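PDB 1VQV: thiamine monophosphate kinase from Aquifex aeolicus, which catalyses the ATP-dependent, magnesium-requiring phosphorylation of thiamine monophosphate to thiamine diphosphate, the active form of vitamin B1. Local coordinates for residues T41-N46 with S66-D71. Sequence-based numbering, arbitrary orientation.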
ATOM      1  N   THR B  41       4.541  -7.063  -0.424  1.00 53.29           N
ATOM      2  CA  THR B  41       4.381  -6.838   1.001  1.00 53.99           C
ATOM      3  C   THR B  41       3.871  -5.430   1.329  1.00 54.61           C
ATOM      4  O   THR B  41       4.065  -4.480   0.566  1.00 53.48           O
ATOM      5  CB  THR B  41       5.730  -7.068   1.779  1.00 54.60           C
ATOM      6  OG1 THR B  41       5.481  -7.043   3.195  1.00 54.64           O
ATOM      7  CG2 THR B  41       6.753  -5.981   1.447  1.00 53.75           C
ATOM      8  N   THR B  42       3.201  -5.324   2.474  1.00 55.59           N
ATOM      9  CA  THR B  42       2.687  -4.056   2.988  1.00 57.69           C
ATOM     10  C   THR B  42       2.802  -4.056   4.518  1.00 57.72           C
ATOM     11  O   THR B  42       2.709  -5.105   5.153  1.00 58.13           O
ATOM     12  CB  THR B  42       1.192  -3.804   2.576  1.00 56.95           C
ATOM     13  OG1 THR B  42       0.730  -2.600   3.196  1.00 58.52           O
ATOM     14  CG2 THR B  42       0.287  -4.956   3.006  1.00 57.50           C
ATOM     15  N   ASP B  43       3.048  -2.883   5.094  1.00 58.58           N
ATOM     16  CA  ASP B  43       3.132  -2.729   6.542  1.00 59.87           C
ATOM     17  C   ASP B  43       2.613  -1.335   6.878  1.00 58.42           C
ATOM     18  O   ASP B  43       2.531  -0.462   6.005  1.00 56.91           O
ATOM     19  CB  ASP B  43       4.569  -2.894   7.046  1.00 64.18           C
ATOM     20  CG  ASP B  43       5.458  -1.719   6.679  1.00 69.74           C
ATOM     21  OD1 ASP B  43       5.417  -1.306   5.499  1.00 72.31           O
ATOM     22  OD2 ASP B  43       6.204  -1.209   7.558  1.00 72.51           O
ATOM     23  N   VAL B  44       2.253  -1.124   8.140  1.00 56.40           N
ATOM     24  CA  VAL B  44       1.738   0.172   8.536  1.00 54.38           C
ATOM     25  C   VAL B  44       2.275   0.645   9.876  1.00 54.77           C
ATOM     26  O   VAL B  44       2.497  -0.147  10.790  1.00 55.38           O
ATOM     27  CB  VAL B  44       0.175   0.160   8.542  1.00 54.00           C
ATOM     28  CG1 VAL B  44      -0.351  -0.861   9.518  1.00 53.51           C
ATOM     29  CG2 VAL B  44      -0.364   1.549   8.861  1.00 54.25           C
ATOM     30  N   LEU B  45       2.510   1.948   9.968  1.00 53.52           N
ATOM     31  CA  LEU B  45       2.988   2.574  11.190  1.00 53.14           C
ATOM     32  C   LEU B  45       1.999   3.695  11.472  1.00 54.18           C
ATOM     33  O   LEU B  45       1.862   4.633  10.685  1.00 54.86           O
ATOM     34  CB  LEU B  45       4.408   3.145  11.016  1.00 52.03           C
ATOM     35  CG  LEU B  45       5.528   2.142  10.696  1.00 53.16           C
ATOM     36  CD1 LEU B  45       6.902   2.786  10.862  1.00 51.71           C
ATOM     37  CD2 LEU B  45       5.406   0.951  11.630  1.00 51.71           C
ATOM     38  N   ASN B  46       1.269   3.577  12.573  1.00 54.29           N
ATOM     39  CA  ASN B  46       0.309   4.603  12.913  1.00 53.28           C
ATOM     40  C   ASN B  46       0.668   5.275  14.205  1.00 55.04           C
ATOM     41  O   ASN B  46       0.968   4.619  15.212  1.00 52.97           O
ATOM     42  CB  ASN B  46      -1.106   4.041  13.015  1.00 52.38           C
ATOM     43  CG  ASN B  46      -1.646   3.593  11.684  1.00 52.62           C
ATOM     44  OD1 ASN B  46      -1.579   4.318  10.696  1.00 53.96           O
ATOM     45  ND2 ASN B  46      -2.188   2.385  11.647  1.00 54.00           N
ATOM     46  N   SER B  66      12.499  -0.463   6.491  1.00 46.67           N
ATOM     47  CA  SER B  66      13.065  -1.660   7.090  1.00 48.25           C
ATOM     48  C   SER B  66      12.083  -2.767   7.448  1.00 47.92           C
ATOM     49  O   SER B  66      12.414  -3.934   7.306  1.00 48.04           O
ATOM     50  CB  SER B  66      13.890  -1.299   8.328  1.00 49.91           C
ATOM     51  OG  SER B  66      15.164  -0.799   7.952  1.00 51.83           O
ATOM     52  N   VAL B  67      10.889  -2.430   7.919  1.00 47.46           N
ATOM     53  CA  VAL B  67       9.953  -3.479   8.273  1.00 48.18           C
ATOM     54  C   VAL B  67       9.585  -4.276   7.026  1.00 49.20           C
ATOM     55  O   VAL B  67       9.579  -5.509   7.047  1.00 50.74           O
ATOM     56  CB  VAL B  67       8.677  -2.913   8.926  1.00 47.67           C
ATOM     57  CG1 VAL B  67       7.704  -4.038   9.233  1.00 46.54           C
ATOM     58  CG2 VAL B  67       9.037  -2.189  10.213  1.00 47.79           C
ATOM     59  N   ASN B  68       9.291  -3.589   5.930  1.00 48.82           N
ATOM     60  CA  ASN B  68       8.931  -4.290   4.710  1.00 49.12           C
ATOM     61  C   ASN B  68      10.062  -5.115   4.142  1.00 49.47           C
ATOM     62  O   ASN B  68       9.834  -6.178   3.573  1.00 50.92           O
ATOM     63  CB  ASN B  68       8.441  -3.319   3.646  1.00 48.26           C
ATOM     64  CG  ASN B  68       7.002  -2.989   3.816  1.00 48.48           C
ATOM     65  OD1 ASN B  68       6.223  -3.836   4.225  1.00 49.15           O
ATOM     66  ND2 ASN B  68       6.627  -1.764   3.500  1.00 47.97           N
ATOM     67  N   VAL B  69      11.284  -4.618   4.292  1.00 49.35           N
ATOM     68  CA  VAL B  69      12.461  -5.315   3.788  1.00 48.57           C
ATOM     69  C   VAL B  69      12.703  -6.619   4.564  1.00 47.68           C
ATOM     70  O   VAL B  69      13.117  -7.620   3.993  1.00 47.58           O
ATOM     71  CB  VAL B  69      13.720  -4.401   3.882  1.00 48.45           C
ATOM     72  CG1 VAL B  69      14.954  -5.167   3.466  1.00 46.10           C
ATOM     73  CG2 VAL B  69      13.548  -3.172   2.998  1.00 46.73           C
ATOM     74  N   SER B  70      12.424  -6.596   5.862  1.00 47.49           N
ATOM     75  CA  SER B  70      12.611  -7.759   6.715  1.00 49.01           C
ATOM     76  C   SER B  70      11.723  -8.942   6.364  1.00 51.19           C
ATOM     77  O   SER B  70      12.039 -10.075   6.712  1.00 52.73           O
ATOM     78  CB  SER B  70      12.393  -7.384   8.177  1.00 47.30           C
ATOM     79  OG  SER B  70      13.505  -6.660   8.667  1.00 49.57           O
ATOM     80  N   ASP B  71      10.610  -8.665   5.690  1.00 52.65           N
ATOM     81  CA  ASP B  71       9.677  -9.696   5.266  1.00 53.40           C
ATOM     82  C   ASP B  71      10.124 -10.278   3.941  1.00 52.48           C
ATOM     83  O   ASP B  71      10.059 -11.494   3.738  1.00 53.13           O
ATOM     84  CB  ASP B  71       8.286  -9.112   5.106  1.00 57.33           C
ATOM     85  CG  ASP B  71       7.706  -8.662   6.409  1.00 60.48           C
ATOM     86  OD1 ASP B  71       7.680  -9.491   7.350  1.00 62.51           O
ATOM     87  OD2 ASP B  71       7.283  -7.482   6.492  1.00 63.94           O
TER
HETATM   88  O   HOH W   1       5.459  -5.813   5.929  1.00 51.23           O
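The magnesium-binding edge of the active site, where Thr41 and Asp43 of a strand face Asn68, Val67 and Asp71 of a helix, illustrates how an ordered water can join side chains that share no clear direct hydrogen bond. This water lies within hydrogen-bonding distance of three side chains, 3.0 Å from Thr41 OG1, 2.7 Å from Asn68 OD1 and 2.5 Å from Asp71 OD2. The threonine's OG1 is anti to its backbone N (chi1 -171°), which sets the hydroxyl on the water while CG2 packs 3.8 Å from Asn68 CB. A valine at Thr41 would probably leave the water without the hydroxyl that meets it and Asp71 less firmly tied to the sheet. Thr41, Asp43 and Asp71 are all magnesium ligands in this enzyme, and Asp27 and Asp207, further ligands, lie beside Asp71. Residues 41-46 lie on strand 38-46, the outermost strand, within this chain, of a four-stranded sheet in the PurM-like N-terminal domain, and the helix runs obliquely, broadly antiparallel, across one face, the two axes 8.0 Å apart at an angle of 146°. Their closest alpha carbons are Asp43 CA and Asn68 CA, 6.3 Å from each other. Here the Asp43 carboxylate and the Asn68 amide meet obliquely, their planes 73° apart, though the details of this approach are doubtful. Asn68 ND2 also makes a weak hydrogen bond to Val130 O on the adjoining strand 127-136, which helps to fix the amide's rotation. The other carboxylate oxygen, Asp43 OD2, rests against the Val67 side chain, 3.3 Å from Val67 CB and 3.6 Å from Val67 CG1.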